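Local coordinates for protein pyroglutatmate porin OpdO (Pseudomonas aeruginosa, PDB 3SZV) that forms a beta-barrel channel in the bacterial outer membrane and probably lets small carboxylates such as pyroglutamate pass, at residues Arg116-Leu121 / Val153-Gly158; Val71-Leu76 / Ala107-Thr112; Arg311-Arg316 / Tyr335-Asn340. All coordinates share one frame; numbering follows the deposited sequence.

Contact 1. Residues Arg116-Leu121 / Val153-Gly158; sequences RVSNSL and VQEIDG. With C8E ((hydroxyethyloxy)tri(ethyloxy)octane), chain F.
The tight two-residue hairpin turn at S118 and N119, close to type II' in its backbone angles, is clasped by the carboxylate of E155. V117 and S120 close the turn with a pair of backbone hydrogen bonds, and E155 reaches in from the adjacent segment 153-158. Its chain is bent about the CB-CG bond (chi2 -68°), which folds the acid back toward the turn. E155 OE1 accepts two hydrogen bonds: N119 N, 2.6 Å away, arrives on the syn side and somewhat above the carboxylate plane, while S120 OG, at 2.8 Å, uses the anti lone pair. On the other oxygen, E155 OE2, the syn lone pair takes the hydroxyl of S118 OG at 2.6 Å. Three donors of three successive residues thus hold both oxygens and fix the rotation of the carboxylate. Such donors would be expected to stabilise its negative charge. Next to this grip, N119 O receives Q154 N at 3.0 Å, and S120 OG lies against V153 CG1 at 3.4 Å, the two side chains on one face of the non-hydrogen-bonded pair S120 and V153. A detergent molecule runs along the surface here, its C17 lying 3.6 Å from S118 CB. Strands 106-117 and 120-124 are the two arms of the turn; strand 149-156 pairs with the second arm and, through the V153 backbone, with L161 of strand 159-170, while R116 bonds to G68 of strand 67-81.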
loop_
_atom_site.group_PDB
_atom_site.type_symbol
_atom_site.label_atom_id
_atom_site.label_comp_id
_atom_site.label_asym_id
_atom_site.label_seq_id
_atom_site.Cartn_x
_atom_site.Cartn_y
_atom_site.Cartn_z
ATOM N N ARG A 116 -9.689 -22.405 -2.065
ATOM C CA ARG A 116 -9.277 -22.278 -3.457
ATOM C C ARG A 116 -10.064 -23.229 -4.341
ATOM O O ARG A 116 -10.383 -24.344 -3.940
ATOM C CB ARG A 116 -7.784 -22.568 -3.627
ATOM C CG ARG A 116 -7.443 -24.029 -3.389
ATOM C CD ARG A 116 -6.015 -24.384 -3.791
ATOM N NE ARG A 116 -5.805 -25.830 -3.719
ATOM C CZ ARG A 116 -4.615 -26.418 -3.759
ATOM N NH1 ARG A 116 -3.514 -25.687 -3.853
ATOM N NH2 ARG A 116 -4.528 -27.740 -3.692
ATOM N N VAL A 117 -10.382 -22.781 -5.549
ATOM C CA VAL A 117 -10.896 -23.674 -6.575
ATOM C C VAL A 117 -10.274 -23.226 -7.885
ATOM O O VAL A 117 -10.149 -22.021 -8.128
ATOM C CB VAL A 117 -12.435 -23.652 -6.637
ATOM C CG1 VAL A 117 -12.944 -22.287 -7.069
ATOM C CG2 VAL A 117 -12.946 -24.744 -7.577
ATOM N N SER A 118 -9.854 -24.180 -8.706
ATOM C CA SER A 118 -9.198 -23.870 -9.967
ATOM C C SER A 118 -8.119 -22.810 -9.750
ATOM O O SER A 118 -7.158 -23.041 -9.015
ATOM C CB SER A 118 -10.226 -23.413 -10.998
ATOM O OG SER A 118 -9.651 -23.301 -12.285
ATOM N N ASN A 119 -8.291 -21.640 -10.372
ATOM C CA ASN A 119 -7.334 -20.547 -10.238
ATOM C C ASN A 119 -7.932 -19.351 -9.501
ATOM O O ASN A 119 -7.661 -18.197 -9.837
ATOM C CB ASN A 119 -6.843 -20.103 -11.614
ATOM C CG ASN A 119 -5.336 -20.138 -11.728
ATOM O OD1 ASN A 119 -4.655 -19.153 -11.443
ATOM N ND2 ASN A 119 -4.804 -21.282 -12.147
ATOM N N SER A 120 -8.757 -19.639 -8.502
ATOM C CA SER A 120 -9.426 -18.603 -7.731
ATOM C C SER A 120 -9.208 -18.849 -6.242
ATOM O O SER A 120 -9.054 -19.999 -5.802
ATOM C CB SER A 120 -10.922 -18.570 -8.051
ATOM O OG SER A 120 -11.149 -18.236 -9.413
ATOM N N LEU A 121 -9.190 -17.773 -5.468
ATOM C CA LEU A 121 -8.845 -17.838 -4.063
ATOM C C LEU A 121 -9.694 -16.870 -3.253
ATOM O O LEU A 121 -9.791 -15.685 -3.580
ATOM C CB LEU A 121 -7.365 -17.491 -3.870
ATOM C CG LEU A 121 -6.825 -17.508 -2.437
ATOM C CD1 LEU A 121 -6.841 -18.926 -1.863
ATOM C CD2 LEU A 121 -5.409 -16.960 -2.406
ATOM N N VAL A 153 -10.011 -13.928 -8.618
ATOM C CA VAL A 153 -10.396 -14.886 -9.646
ATOM C C VAL A 153 -9.513 -14.716 -10.876
ATOM O O VAL A 153 -9.544 -13.661 -11.526
ATOM C CB VAL A 153 -11.878 -14.682 -10.057
ATOM C CG1 VAL A 153 -12.250 -15.549 -11.259
ATOM C CG2 VAL A 153 -12.806 -14.968 -8.874
ATOM N N GLN A 154 -8.732 -15.742 -11.205
ATOM C CA GLN A 154 -7.841 -15.688 -12.363
ATOM C C GLN A 154 -8.093 -16.864 -13.300
ATOM O O GLN A 154 -7.206 -17.677 -13.565
ATOM C CB GLN A 154 -6.373 -15.618 -11.918
ATOM C CG GLN A 154 -6.054 -14.304 -11.206
ATOM C CD GLN A 154 -4.607 -14.181 -10.772
ATOM O OE1 GLN A 154 -3.689 -14.375 -11.566
ATOM N NE2 GLN A 154 -4.398 -13.837 -9.503
ATOM N N GLU A 155 -9.318 -16.936 -13.804
ATOM C CA GLU A 155 -9.748 -18.054 -14.636
ATOM C C GLU A 155 -9.688 -17.738 -16.131
ATOM O O GLU A 155 -9.647 -18.646 -16.965
ATOM C CB GLU A 155 -11.177 -18.468 -14.269
ATOM C CG GLU A 155 -11.382 -18.838 -12.811
ATOM C CD GLU A 155 -10.665 -20.109 -12.413
ATOM O OE1 GLU A 155 -10.334 -20.234 -11.215
ATOM O OE2 GLU A 155 -10.437 -20.980 -13.280
ATOM N N ILE A 156 -9.712 -16.453 -16.464
ATOM C CA ILE A 156 -9.733 -16.008 -17.850
ATOM C C ILE A 156 -8.359 -15.465 -18.221
ATOM O O ILE A 156 -7.764 -14.711 -17.441
ATOM C CB ILE A 156 -10.812 -14.919 -18.048
ATOM C CG1 ILE A 156 -12.199 -15.512 -17.782
ATOM C CG2 ILE A 156 -10.732 -14.316 -19.451
ATOM C CD1 ILE A 156 -13.332 -14.518 -17.888
ATOM N N ASP A 157 -7.857 -15.860 -19.388
ATOM C CA ASP A 157 -6.509 -15.492 -19.812
ATOM C C ASP A 157 -6.298 -13.977 -19.795
ATOM O O ASP A 157 -7.040 -13.226 -20.442
ATOM C CB ASP A 157 -6.196 -16.059 -21.201
ATOM C CG ASP A 157 -6.092 -17.572 -21.205
ATOM O OD1 ASP A 157 -6.005 -18.172 -20.110
ATOM O OD2 ASP A 157 -6.084 -18.160 -22.308
ATOM N N GLY A 158 -5.279 -13.542 -19.064
ATOM C CA GLY A 158 -4.922 -12.135 -18.986
ATOM C C GLY A 158 -5.839 -11.283 -18.130
ATOM O O GLY A 158 -5.659 -10.064 -18.050
HETATM C C13 C8E F . -15.278 -18.424 -8.871
HETATM C C14 C8E F . -14.814 -19.858 -9.082
HETATM O O15 C8E F . -14.400 -19.993 -10.422
HETATM C C16 C8E F . -14.770 -21.224 -11.010
HETATM C C17 C8E F . -13.512 -22.016 -11.342
HETATM O O18 C8E F . -13.865 -23.354 -11.632
HETATM C C19 C8E F . -13.688 -23.711 -12.984
HETATM C C20 C8E F . -12.889 -25.010 -13.048
HETATM O O21 C8E F . -12.353 -25.188 -14.341
#

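Contact 2. Residues Val71-Leu76 / Ala107-Thr112; sequences VDAIGL and AKLGLT. With C8E ((hydroxyethyloxy)tri(ethyloxy)octane), chain C.
D72 and T112 form the first of three antiparallel hydrogen-bonded pairs that zip strand 67-81 to strand 106-117; I74 with G110 and L76 with K108 are the others. Each pair exchanges two backbone bonds, so all six amide hydrogens and carbonyl oxygens of these residues are satisfied across the seam. D72 N meets T112 O at 2.8 Å and nearly straight (168°), and L76 N reaches K108 O at the same length. The carbonyls also receive CA-H contacts from the alternate residues, as from A73 CA to G110 O at 3.3 Å. The side chains of D72 and T112 find their partners elsewhere: D72 OD1 forms a salt bridge with K114 NZ, and T112 OG1 bonds to the carbonyl oxygen of A126. Between the pairs, A73, L109 and L111 share the opposite face of the sheet, an apolar surface consistent with one that meets lipid. A73 CB touches L111 CD2 at 3.9 Å. L109, with CG anti to the backbone N (chi1 178°), swings CD1 to within 3.5 Å of I74 O, and its CB lies 3.9 Å from detergent atom C8. G110 carries no side chain beside I74, whose CG2 comes 3.7 Å from G110 O. The sheet continues on both flanks: V71, A73 and G75 bond to strand 49-59 or to S60 just beyond it, and L111 bonds to A126; on the face of D72 and T112, the L76 and K108 side chains touch K170 of strand 159-170.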
loop_
_atom_site.group_PDB
_atom_site.type_symbol
_atom_site.label_atom_id
_atom_site.label_comp_id
_atom_site.label_asym_id
_atom_site.label_seq_id
_atom_site.Cartn_x
_atom_site.Cartn_y
_atom_site.Cartn_z
ATOM N N VAL A 71 -5.810 -22.209 6.243
ATOM C CA VAL A 71 -5.854 -21.119 7.212
ATOM C C VAL A 71 -4.485 -20.459 7.293
ATOM O O VAL A 71 -3.452 -21.132 7.322
ATOM C CB VAL A 71 -6.279 -21.622 8.600
ATOM C CG1 VAL A 71 -5.304 -22.678 9.107
ATOM C CG2 VAL A 71 -6.365 -20.460 9.583
ATOM N N ASP A 72 -4.480 -19.131 7.295
ATOM C CA ASP A 72 -3.256 -18.373 7.523
ATOM C C ASP A 72 -3.355 -17.683 8.879
ATOM O O ASP A 72 -4.456 -17.452 9.387
ATOM C CB ASP A 72 -3.053 -17.300 6.451
ATOM C CG ASP A 72 -2.901 -17.866 5.051
ATOM O OD1 ASP A 72 -2.496 -19.034 4.900
ATOM O OD2 ASP A 72 -3.167 -17.117 4.082
ATOM N N ALA A 73 -2.211 -17.335 9.457
ATOM C CA ALA A 73 -2.204 -16.585 10.710
ATOM C C ALA A 73 -1.117 -15.525 10.671
ATOM O O ALA A 73 -0.046 -15.745 10.102
ATOM C CB ALA A 73 -1.998 -17.517 11.896
ATOM N N ILE A 74 -1.400 -14.364 11.248
ATOM C CA ILE A 74 -0.368 -13.353 11.430
ATOM C C ILE A 74 -0.312 -12.967 12.904
ATOM O O ILE A 74 -1.330 -12.651 13.507
ATOM C CB ILE A 74 -0.569 -12.121 10.522
ATOM C CG1 ILE A 74 0.598 -11.146 10.710
ATOM C CG2 ILE A 74 -1.921 -11.453 10.783
ATOM C CD1 ILE A 74 0.721 -10.113 9.618
ATOM N N GLY A 75 0.880 -13.045 13.484
ATOM C CA GLY A 75 1.091 -12.629 14.855
ATOM C C GLY A 75 1.936 -11.377 14.856
ATOM O O GLY A 75 3.019 -11.339 14.264
ATOM N N LEU A 76 1.430 -10.346 15.518
ATOM C CA LEU A 76 2.098 -9.051 15.579
ATOM C C LEU A 76 2.379 -8.697 17.025
ATOM O O LEU A 76 1.528 -8.868 17.898
ATOM C CB LEU A 76 1.196 -7.971 14.996
ATOM C CG LEU A 76 0.760 -8.165 13.546
ATOM C CD1 LEU A 76 -0.236 -7.089 13.151
ATOM C CD2 LEU A 76 1.962 -8.164 12.618
ATOM N N ALA A 107 -0.101 -6.571 21.127
ATOM C CA ALA A 107 0.059 -7.867 20.512
ATOM C C ALA A 107 -1.265 -8.202 19.858
ATOM O O ALA A 107 -2.330 -7.905 20.401
ATOM C CB ALA A 107 0.411 -8.901 21.560
ATOM N N LYS A 108 -1.205 -8.807 18.682
ATOM C CA LYS A 108 -2.417 -9.233 18.010
ATOM C C LYS A 108 -2.175 -10.477 17.177
ATOM O O LYS A 108 -1.157 -10.599 16.495
ATOM C CB LYS A 108 -2.999 -8.130 17.125
ATOM C CG LYS A 108 -4.341 -8.540 16.512
ATOM C CD LYS A 108 -5.133 -7.370 15.980
ATOM C CE LYS A 108 -6.621 -7.705 15.920
ATOM N NZ LYS A 108 -7.263 -7.711 17.267
ATOM N N LEU A 109 -3.123 -11.402 17.249
ATOM C CA LEU A 109 -3.113 -12.578 16.397
ATOM C C LEU A 109 -4.333 -12.515 15.499
ATOM O O LEU A 109 -5.456 -12.352 15.977
ATOM C CB LEU A 109 -3.134 -13.852 17.246
ATOM C CG LEU A 109 -3.178 -15.190 16.501
ATOM C CD1 LEU A 109 -1.959 -15.372 15.626
ATOM C CD2 LEU A 109 -3.295 -16.340 17.499
ATOM N N GLY A 110 -4.115 -12.629 14.196
ATOM C CA GLY A 110 -5.206 -12.575 13.242
ATOM C C GLY A 110 -5.249 -13.811 12.367
ATOM O O GLY A 110 -4.239 -14.193 11.780
ATOM N N LEU A 111 -6.418 -14.433 12.282
ATOM C CA LEU A 111 -6.605 -15.620 11.458
ATOM C C LEU A 111 -7.266 -15.276 10.139
ATOM O O LEU A 111 -8.084 -14.357 10.059
ATOM C CB LEU A 111 -7.487 -16.632 12.181
ATOM C CG LEU A 111 -6.936 -17.133 13.505
ATOM C CD1 LEU A 111 -7.931 -18.109 14.122
ATOM C CD2 LEU A 111 -5.576 -17.790 13.302
ATOM N N THR A 112 -6.936 -16.052 9.113
ATOM C CA THR A 112 -7.568 -15.899 7.809
ATOM C C THR A 112 -7.926 -17.268 7.258
ATOM O O THR A 112 -7.045 -18.069 6.938
ATOM C CB THR A 112 -6.626 -15.178 6.830
ATOM O OG1 THR A 112 -6.124 -13.995 7.458
ATOM C CG2 THR A 112 -7.347 -14.818 5.510
HETATM C C1 C8E C . -6.865 -10.648 24.445
HETATM C C2 C8E C . -5.675 -11.290 23.740
HETATM C C3 C8E C . -6.141 -12.345 22.747
HETATM C C4 C8E C . -4.995 -13.278 22.367
HETATM C C5 C8E C . -3.853 -12.499 21.734
HETATM C C6 C8E C . -2.668 -13.379 21.343
HETATM C C7 C8E C . -1.552 -12.539 20.726
HETATM C C8 C8E C . -0.473 -13.379 20.041
HETATM O O9 C8E C . 0.597 -12.550 19.603
HETATM C C10 C8E C . 1.653 -13.291 19.015
HETATM C C11 C8E C . 2.800 -12.373 18.581
HETATM O O12 C8E C . 3.837 -13.121 17.974
HETATM C C13 C8E C . 4.770 -12.326 17.266
HETATM C C16 C8E C . 8.433 -13.203 18.770
HETATM C C17 C8E C . 8.270 -13.499 20.255
HETATM O O18 C8E C . 9.372 -12.997 20.978
HETATM C C19 C8E C . 9.239 -11.623 21.265
HETATM C C20 C8E C . 8.578 -11.463 22.628
HETATM O O21 C8E C . 9.423 -10.740 23.493
#

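Contact 3. Residues Arg311-Arg316 / Tyr335-Asn340; sequences RSWQLR and YVSGDN
W313 and Y335 bring their rings together on one face of the antiparallel beta hairpin of strands 311-320 and 329-343, part of the porin barrel wall. The planes are inclined at 52°, and the outer end of the indole meets the rim of the phenol ring, W313 CH2 lying 3.6 Å from Y335 CD1. W313 CG sits between the backbone N and the carbonyl carbon (chi1 61°), which turns the indole across to the partner strand, and there S337 CB packs over a face of its five-membered ring in a CH-pi contact, 3.7 Å from W313 NE1. Further along this face, R311 grips D339 side-on: R311 NE gives to the syn lone pair of D339 OD1 at 2.9 Å, and R311 NH2 reaches D339 OD2 at 3.0 Å. The guanidinium and carboxylate planes are 52° apart, so this two-point salt bridge is twisted. Six backbone hydrogen bonds hold these side chains in register, two each for the pairs R311 with D339, W313 with S337 and L315 with Y335; the first two close the ladder beside the salt bridge. The other face carries S312, Q314 and V336, the strand backbone bonding on to Q278 and G276 on one side and to E353 and E351 on the other. There N298 secures both polar ends, its ND2 bonding to S312 OG and its OD1 to Q314 NE2. V336 fits alongside, its CG2 touching the extended Q314 chain 3.7 Å from CG.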
loop_
_atom_site.group_PDB
_atom_site.type_symbol
_atom_site.label_atom_id
_atom_site.label_comp_id
_atom_site.label_asym_id
_atom_site.label_seq_id
_atom_site.Cartn_x
_atom_site.Cartn_y
_atom_site.Cartn_z
ATOM N N ARG A 311 -2.466 20.645 -8.238
ATOM C CA ARG A 311 -1.727 20.208 -9.423
ATOM C C ARG A 311 -0.297 19.977 -8.987
ATOM O O ARG A 311 0.277 20.816 -8.291
ATOM C CB ARG A 311 -1.784 21.288 -10.503
ATOM C CG ARG A 311 -0.850 21.050 -11.682
ATOM C CD ARG A 311 -0.936 22.198 -12.680
ATOM N NE ARG A 311 -0.629 23.481 -12.051
ATOM C CZ ARG A 311 -1.144 24.643 -12.434
ATOM N NH1 ARG A 311 -1.998 24.690 -13.449
ATOM N NH2 ARG A 311 -0.811 25.760 -11.803
ATOM N N SER A 312 0.283 18.839 -9.364
ATOM C CA SER A 312 1.624 18.545 -8.895
ATOM C C SER A 312 2.433 17.775 -9.919
ATOM O O SER A 312 1.879 17.061 -10.758
ATOM C CB SER A 312 1.570 17.785 -7.565
ATOM O OG SER A 312 0.932 16.518 -7.697
ATOM N N TRP A 313 3.746 17.946 -9.857
ATOM C CA TRP A 313 4.645 17.162 -10.687
ATOM C C TRP A 313 5.722 16.534 -9.827
ATOM O O TRP A 313 6.063 17.055 -8.756
ATOM C CB TRP A 313 5.256 18.018 -11.810
ATOM C CG TRP A 313 6.087 19.175 -11.363
ATOM C CD1 TRP A 313 5.686 20.477 -11.253
ATOM C CD2 TRP A 313 7.472 19.150 -11.001
ATOM N NE1 TRP A 313 6.739 21.263 -10.832
ATOM C CE2 TRP A 313 7.846 20.470 -10.671
ATOM C CE3 TRP A 313 8.434 18.135 -10.922
ATOM C CZ2 TRP A 313 9.139 20.800 -10.261
ATOM C CZ3 TRP A 313 9.715 18.464 -10.517
ATOM C CH2 TRP A 313 10.058 19.784 -10.194
ATOM N N GLN A 314 6.248 15.409 -10.307
ATOM C CA GLN A 314 7.239 14.630 -9.576
ATOM C C GLN A 314 8.409 14.294 -10.483
ATOM O O GLN A 314 8.214 13.934 -11.648
ATOM C CB GLN A 314 6.642 13.309 -9.066
ATOM C CG GLN A 314 7.696 12.404 -8.389
ATOM C CD GLN A 314 7.161 11.105 -7.788
ATOM O OE1 GLN A 314 7.937 10.337 -7.223
ATOM N NE2 GLN A 314 5.859 10.837 -7.924
ATOM N N LEU A 315 9.620 14.382 -9.936
ATOM C CA LEU A 315 10.785 13.761 -10.558
ATOM C C LEU A 315 11.419 12.833 -9.530
ATOM O O LEU A 315 11.586 13.209 -8.370
ATOM C CB LEU A 315 11.775 14.815 -11.068
ATOM C CG LEU A 315 11.325 15.530 -12.349
ATOM C CD1 LEU A 315 12.228 16.717 -12.673
ATOM C CD2 LEU A 315 11.262 14.556 -13.528
ATOM N N ARG A 316 11.768 11.622 -9.967
ATOM C CA ARG A 316 12.317 10.600 -9.093
ATOM C C ARG A 316 13.511 9.946 -9.754
ATOM O O ARG A 316 13.474 9.634 -10.950
ATOM C CB ARG A 316 11.271 9.527 -8.798
ATOM C CG ARG A 316 11.815 8.369 -7.995
ATOM C CD ARG A 316 10.739 7.345 -7.676
ATOM N NE ARG A 316 11.349 6.121 -7.189
ATOM C CZ ARG A 316 10.761 5.262 -6.367
ATOM N NH1 ARG A 316 9.531 5.504 -5.923
ATOM N NH2 ARG A 316 11.405 4.175 -5.982
ATOM N N TYR A 335 11.264 14.374 -5.727
ATOM C CA TYR A 335 10.804 15.707 -5.396
ATOM C C TYR A 335 9.441 15.876 -6.040
ATOM O O TYR A 335 9.251 15.537 -7.217
ATOM C CB TYR A 335 11.783 16.744 -5.941
ATOM C CG TYR A 335 11.360 18.179 -5.740
ATOM C CD1 TYR A 335 10.733 18.890 -6.757
ATOM C CD2 TYR A 335 11.616 18.833 -4.544
ATOM C CE1 TYR A 335 10.363 20.229 -6.580
ATOM C CE2 TYR A 335 11.252 20.169 -4.362
ATOM C CZ TYR A 335 10.623 20.842 -5.380
ATOM O OH TYR A 335 10.267 22.165 -5.179
ATOM N N VAL A 336 8.491 16.388 -5.264
ATOM C CA VAL A 336 7.160 16.663 -5.769
ATOM C C VAL A 336 6.802 18.100 -5.421
ATOM O O VAL A 336 6.996 18.540 -4.291
ATOM C CB VAL A 336 6.123 15.713 -5.157
ATOM C CG1 VAL A 336 4.738 15.996 -5.727
ATOM C CG2 VAL A 336 6.510 14.254 -5.402
ATOM N N SER A 337 6.310 18.835 -6.415
ATOM C CA SER A 337 5.915 20.230 -6.227
ATOM C C SER A 337 4.448 20.392 -6.587
ATOM O O SER A 337 4.014 20.002 -7.669
ATOM C CB SER A 337 6.785 21.128 -7.110
ATOM O OG SER A 337 6.438 22.499 -6.970
ATOM N N GLY A 338 3.680 20.949 -5.655
ATOM C CA GLY A 338 2.256 21.144 -5.858
ATOM C C GLY A 338 1.874 22.613 -5.812
ATOM O O GLY A 338 2.438 23.397 -5.046
ATOM N N ASP A 339 0.908 22.978 -6.645
ATOM C CA ASP A 339 0.328 24.317 -6.592
ATOM C C ASP A 339 -1.166 24.267 -6.912
ATOM O O ASP A 339 -1.762 23.185 -7.005
ATOM C CB ASP A 339 1.113 25.307 -7.475
ATOM C CG ASP A 339 0.885 25.100 -8.960
ATOM O OD1 ASP A 339 0.245 24.110 -9.355
ATOM O OD2 ASP A 339 1.364 25.947 -9.746
ATOM N N ASN A 340 -1.779 25.438 -7.053
ATOM C CA ASN A 340 -3.208 25.552 -7.320
ATOM C C ASN A 340 -4.085 25.088 -6.158
ATOM O O ASN A 340 -5.294 24.952 -6.313
ATOM C CB ASN A 340 -3.600 24.811 -8.608
ATOM C CG ASN A 340 -4.892 25.348 -9.217
ATOM O OD1 ASN A 340 -5.033 26.559 -9.427
ATOM N ND2 ASN A 340 -5.844 24.456 -9.489
#

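All three contacts lie in the antiparallel strand wall of the OprD-family barrel and follow one another along the chain: contact 2 closes before contact 1 opens, and contact 3 comes much later. Contacts 1 and 2 share strand 106-117, with 107-112 in its first half and 116-121 running from its last residues through the turn; their centres are about 25 Å apart. Contact 3, a local hairpin, lies on the opposite side of the chain's centre, its centre about 39 Å from either of the others and its nearest atoms about 24 Å away. Each contact ties adjacent strands together, so the wall is joined on opposite sides of the barrel.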